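Local coordinates for protein glycoside hydrolase family 61 (Trichoderma reesei QM6a, PDB 5O2X) that is a copper-dependent lytic polysaccharide monooxygenase of family AA9 that probably cleaves cellulose chains oxidatively, at residues Ile55-His66 with Cys101-Phe111. Numbering follows the deposited sequence.
Sequences ICHKNATNAKGH and CETVDKTTLEF. With NAG (2-acetamido-2-deoxy-beta-D-glucopyranose), chain B.
Asn-62 and Lys-106 reach in opposite directions between two largely irregular segments packed against the beta-sandwich of this AA9 domain, Asn-62 ending on two backbone carbonyls and Lys-106 on one. The amide suits its place because one ND2 offers two N-H groups: it bonds Cys-101 O at 2.8 Å and Val-104 O at 2.8 Å, the second nearly straight (175°). Both acceptors lie close to the amide plane, which fixes its flip, while a water that accepts from Lys-106 N lies 2.9 Å from Asn-62 OD1 and can donate to it. An aspartate in place of Asn-62 would probably leave both carbonyls without their donor and set its own negative charge against them. Lys-106 starts with CG between its backbone N and carbonyl carbon (chi1 70°), then runs fully extended, long enough for NZ to meet a lone pair of Ala-60 O at 2.8 Å; a second water links NZ to Cys-56 N and His-57 O. Branched Ile-55 fills the space beside it, CD1 against Lys-106 CG and CG2 at the edge of the Phe-111 ring, 3.8 Å from CZ. At the other end Glu-102, bent at chi2 (80°), folds along Lys-64 and Gly-65, and its OE2 accepts from His-66 ND1 at 2.6 Å through the syn lone pair.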
loop_
_atom_site.group_PDB
_atom_site.type_symbol
_atom_site.label_atom_id
_atom_site.label_comp_id
_atom_site.label_asym_id
_atom_site.label_seq_id
_atom_site.Cartn_x
_atom_site.Cartn_y
_atom_site.Cartn_z
ATOM N N ILE A 55 10.382 -0.164 -2.920
ATOM C CA ILE A 55 9.822 -1.326 -2.230
ATOM C C ILE A 55 8.896 -0.899 -1.112
ATOM O O ILE A 55 7.719 -1.256 -1.061
ATOM C CB ILE A 55 10.958 -2.242 -1.738
ATOM C CG1 ILE A 55 11.850 -2.718 -2.914
ATOM C CG2 ILE A 55 10.370 -3.417 -0.989
ATOM C CD1 ILE A 55 13.168 -3.297 -2.446
ATOM N N CYS A 56 9.420 -0.102 -0.172
ATOM C CA CYS A 56 8.711 0.362 1.019
ATOM C C CYS A 56 8.940 1.861 1.281
ATOM O O CYS A 56 8.793 2.329 2.415
ATOM C CB CYS A 56 9.062 -0.471 2.243
ATOM S SG CYS A 56 8.421 -2.168 2.170
ATOM N N HIS A 57 9.247 2.616 0.228
ATOM C CA HIS A 57 9.477 4.068 0.313
ATOM C C HIS A 57 10.947 4.330 0.709
ATOM O O HIS A 57 11.752 3.425 0.943
ATOM C CB HIS A 57 8.440 4.817 1.135
ATOM C CG HIS A 57 8.048 6.154 0.559
ATOM N ND1 HIS A 57 8.993 7.109 0.225
ATOM C CD2 HIS A 57 6.826 6.676 0.314
ATOM C CE1 HIS A 57 8.333 8.161 -0.223
ATOM N NE2 HIS A 57 7.017 7.926 -0.181
ATOM N N LYS A 58 11.299 5.631 0.744
ATOM C CA LYS A 58 12.699 6.023 0.794
ATOM C C LYS A 58 13.425 5.490 2.020
ATOM O O LYS A 58 13.014 5.651 3.161
ATOM C CB LYS A 58 12.815 7.545 0.741
ATOM C CG LYS A 58 12.424 8.096 -0.596
ATOM C CD LYS A 58 12.554 9.638 -0.605
ATOM C CE LYS A 58 12.133 10.232 -1.918
ATOM N NZ LYS A 58 12.311 11.708 -1.890
ATOM N N ASN A 59 14.568 4.846 1.748
ATOM C CA ASN A 59 15.478 4.379 2.783
ATOM C C ASN A 59 14.785 3.470 3.771
ATOM O O ASN A 59 15.227 3.342 4.900
ATOM C CB ASN A 59 16.155 5.559 3.501
ATOM C CG ASN A 59 17.025 6.337 2.608
ATOM O OD1 ASN A 59 17.320 5.946 1.492
ATOM N ND2 ASN A 59 17.508 7.472 3.136
ATOM N N ALA A 60 13.727 2.738 3.356
ATOM C CA ALA A 60 12.906 2.107 4.376
ATOM C C ALA A 60 13.657 0.976 5.078
ATOM O O ALA A 60 14.380 0.207 4.448
ATOM C CB ALA A 60 11.619 1.565 3.774
ATOM N N THR A 61 13.390 0.870 6.369
ATOM C CA THR A 61 13.903 -0.221 7.186
ATOM C C THR A 61 12.744 -0.869 7.916
ATOM O O THR A 61 11.699 -0.256 8.185
ATOM C CB THR A 61 15.006 0.276 8.162
ATOM O OG1 THR A 61 14.494 1.329 8.973
ATOM C CG2 THR A 61 16.214 0.742 7.443
ATOM N N ASN A 62 12.947 -2.125 8.260
ATOM C CA ASN A 62 11.862 -2.982 8.697
ATOM C C ASN A 62 11.146 -2.412 9.914
ATOM O O ASN A 62 11.769 -2.027 10.908
ATOM C CB ASN A 62 12.386 -4.355 9.096
ATOM C CG ASN A 62 13.126 -5.069 7.984
ATOM O OD1 ASN A 62 14.056 -4.513 7.387
ATOM N ND2 ASN A 62 12.744 -6.303 7.698
ATOM N N ALA A 63 9.816 -2.490 9.911
ATOM C CA ALA A 63 9.061 -2.364 11.143
ATOM C C ALA A 63 9.525 -3.447 12.109
ATOM O O ALA A 63 9.817 -4.575 11.692
ATOM C CB ALA A 63 7.563 -2.522 10.879
ATOM N N LYS A 64 9.559 -3.118 13.404
ATOM C CA LYS A 64 10.140 -4.007 14.417
ATOM C C LYS A 64 9.090 -4.793 15.189
ATOM O O LYS A 64 9.414 -5.514 16.136
ATOM C CB LYS A 64 11.083 -3.224 15.359
ATOM C CG LYS A 64 12.334 -2.715 14.677
ATOM C CD LYS A 64 13.446 -2.324 15.657
ATOM C CE LYS A 64 14.664 -1.785 14.945
ATOM N NZ LYS A 64 15.679 -1.315 15.943
ATOM N N GLY A 65 7.834 -4.680 14.780
ATOM C CA GLY A 65 6.786 -5.571 15.256
ATOM C C GLY A 65 5.752 -5.786 14.155
ATOM O O GLY A 65 5.906 -5.306 13.035
ATOM N N HIS A 66 4.685 -6.519 14.514
ATOM C CA HIS A 66 3.699 -6.915 13.527
ATOM C C HIS A 66 2.299 -6.944 14.116
ATOM O O HIS A 66 2.115 -6.982 15.345
ATOM C CB HIS A 66 4.038 -8.277 12.916
ATOM C CG HIS A 66 4.133 -9.379 13.906
ATOM N ND1 HIS A 66 5.329 -9.740 14.470
ATOM C CD2 HIS A 66 3.183 -10.127 14.513
ATOM C CE1 HIS A 66 5.116 -10.697 15.359
ATOM N NE2 HIS A 66 3.825 -10.954 15.414
ATOM N N CYS A 101 9.030 -10.920 9.559
ATOM C CA CYS A 101 9.132 -9.714 8.728
ATOM C C CYS A 101 10.040 -8.654 9.344
ATOM O O CYS A 101 10.492 -7.777 8.624
ATOM C CB CYS A 101 7.770 -9.112 8.438
ATOM S SG CYS A 101 6.663 -10.206 7.471
ATOM N N GLU A 102 10.288 -8.733 10.646
ATOM C CA GLU A 102 11.129 -7.760 11.307
ATOM C C GLU A 102 12.571 -7.794 10.834
ATOM O O GLU A 102 13.282 -6.810 11.017
ATOM C CB GLU A 102 11.061 -7.972 12.826
ATOM C CG GLU A 102 9.699 -7.657 13.443
ATOM C CD GLU A 102 8.591 -8.684 13.336
ATOM O OE1 GLU A 102 8.803 -9.766 12.739
ATOM O OE2 GLU A 102 7.510 -8.400 13.886
ATOM N N THR A 103 13.000 -8.909 10.242
ATOM C CA THR A 103 14.393 -9.019 9.832
ATOM C C THR A 103 14.515 -9.463 8.376
ATOM O O THR A 103 15.620 -9.680 7.922
ATOM C CB THR A 103 15.197 -9.945 10.741
ATOM O OG1 THR A 103 14.477 -11.162 10.780
ATOM C CG2 THR A 103 15.344 -9.351 12.102
ATOM N N VAL A 104 13.432 -9.527 7.611
ATOM C CA VAL A 104 13.557 -9.903 6.210
ATOM C C VAL A 104 14.326 -8.841 5.430
ATOM O O VAL A 104 14.194 -7.644 5.679
ATOM C CB VAL A 104 12.159 -10.103 5.558
ATOM C CG1 VAL A 104 11.345 -8.821 5.425
ATOM C CG2 VAL A 104 12.230 -10.844 4.240
ATOM N N ASP A 105 15.096 -9.264 4.432
ATOM C CA ASP A 105 15.748 -8.330 3.521
ATOM C C ASP A 105 14.680 -7.891 2.512
ATOM O O ASP A 105 14.220 -8.681 1.690
ATOM C CB ASP A 105 16.899 -9.069 2.862
ATOM C CG ASP A 105 17.654 -8.256 1.821
ATOM O OD1 ASP A 105 17.179 -7.180 1.434
ATOM O OD2 ASP A 105 18.740 -8.737 1.398
ATOM N N LYS A 106 14.335 -6.602 2.539
ATOM C CA LYS A 106 13.264 -6.128 1.644
ATOM C C LYS A 106 13.541 -6.363 0.195
ATOM O O LYS A 106 12.590 -6.413 -0.600
ATOM C CB LYS A 106 12.997 -4.630 1.898
ATOM C CG LYS A 106 14.104 -3.695 1.445
ATOM C CD LYS A 106 13.782 -2.232 1.775
ATOM C CE LYS A 106 14.840 -1.293 1.248
ATOM N NZ LYS A 106 14.545 0.129 1.606
ATOM N N THR A 107 14.820 -6.457 -0.198
ATOM C CA THR A 107 15.161 -6.640 -1.611
ATOM C C THR A 107 14.860 -8.036 -2.140
ATOM O O THR A 107 14.951 -8.286 -3.346
ATOM C CB THR A 107 16.636 -6.310 -1.873
ATOM O OG1 THR A 107 17.479 -7.295 -1.275
ATOM C CG2 THR A 107 17.006 -4.937 -1.449
ATOM N N THR A 108 14.440 -8.939 -1.254
ATOM C CA THR A 108 14.081 -10.305 -1.580
ATOM C C THR A 108 12.569 -10.506 -1.656
ATOM O O THR A 108 12.110 -11.594 -2.055
ATOM C CB THR A 108 14.669 -11.323 -0.558
ATOM O OG1 THR A 108 14.005 -11.223 0.685
ATOM C CG2 THR A 108 16.167 -11.183 -0.418
ATOM N N LEU A 109 11.788 -9.524 -1.238
ATOM C CA LEU A 109 10.342 -9.707 -1.136
ATOM C C LEU A 109 9.734 -9.812 -2.527
ATOM O O LEU A 109 10.005 -8.989 -3.415
ATOM C CB LEU A 109 9.712 -8.528 -0.386
ATOM C CG LEU A 109 10.054 -8.434 1.096
ATOM C CD1 LEU A 109 9.621 -7.096 1.650
ATOM C CD2 LEU A 109 9.396 -9.567 1.872
ATOM N N GLU A 110 8.868 -10.819 -2.708
ATOM C CA GLU A 110 8.202 -11.042 -3.982
ATOM C C GLU A 110 6.701 -10.797 -3.780
ATOM O O GLU A 110 5.978 -11.589 -3.149
ATOM C CB GLU A 110 8.514 -12.435 -4.506
ATOM C CG GLU A 110 9.995 -12.593 -4.834
ATOM C CD GLU A 110 10.381 -13.975 -5.231
ATOM O OE1 GLU A 110 9.499 -14.827 -5.409
ATOM O OE2 GLU A 110 11.601 -14.212 -5.356
ATOM N N PHE A 111 6.255 -9.673 -4.315
ATOM C CA PHE A 111 4.931 -9.134 -4.067
ATOM C C PHE A 111 3.910 -9.704 -5.033
ATOM O O PHE A 111 4.102 -9.681 -6.255
ATOM C CB PHE A 111 4.958 -7.620 -4.229
ATOM C CG PHE A 111 5.769 -6.935 -3.178
ATOM C CD1 PHE A 111 5.250 -6.715 -1.910
ATOM C CD2 PHE A 111 7.080 -6.549 -3.429
ATOM C CE1 PHE A 111 6.004 -6.116 -0.905
ATOM C CE2 PHE A 111 7.843 -5.973 -2.426
ATOM C CZ PHE A 111 7.306 -5.732 -1.176
HETATM C C1 NAG B . 18.458 8.249 2.423
HETATM C C2 NAG B . 18.421 9.713 2.857
HETATM C C3 NAG B . 19.571 10.440 2.147
HETATM C C4 NAG B . 20.895 9.767 2.372
HETATM C C5 NAG B . 20.812 8.299 2.037
HETATM C C6 NAG B . 22.082 7.484 2.376
HETATM C C7 NAG B . 16.402 11.060 3.186
HETATM C C8 NAG B . 15.198 11.680 2.536
HETATM N N2 NAG B . 17.163 10.316 2.429
HETATM O O3 NAG B . 19.632 11.803 2.635
HETATM O O4 NAG B . 21.927 10.399 1.603
HETATM O O5 NAG B . 19.743 7.711 2.755
HETATM O O6 NAG B . 22.551 7.780 3.676
HETATM O O7 NAG B . 16.645 11.246 4.365
HETATM O O HOH W 1 12.123 0.846 0.303
HETATM O O HOH W 2 14.961 -4.743 4.647
#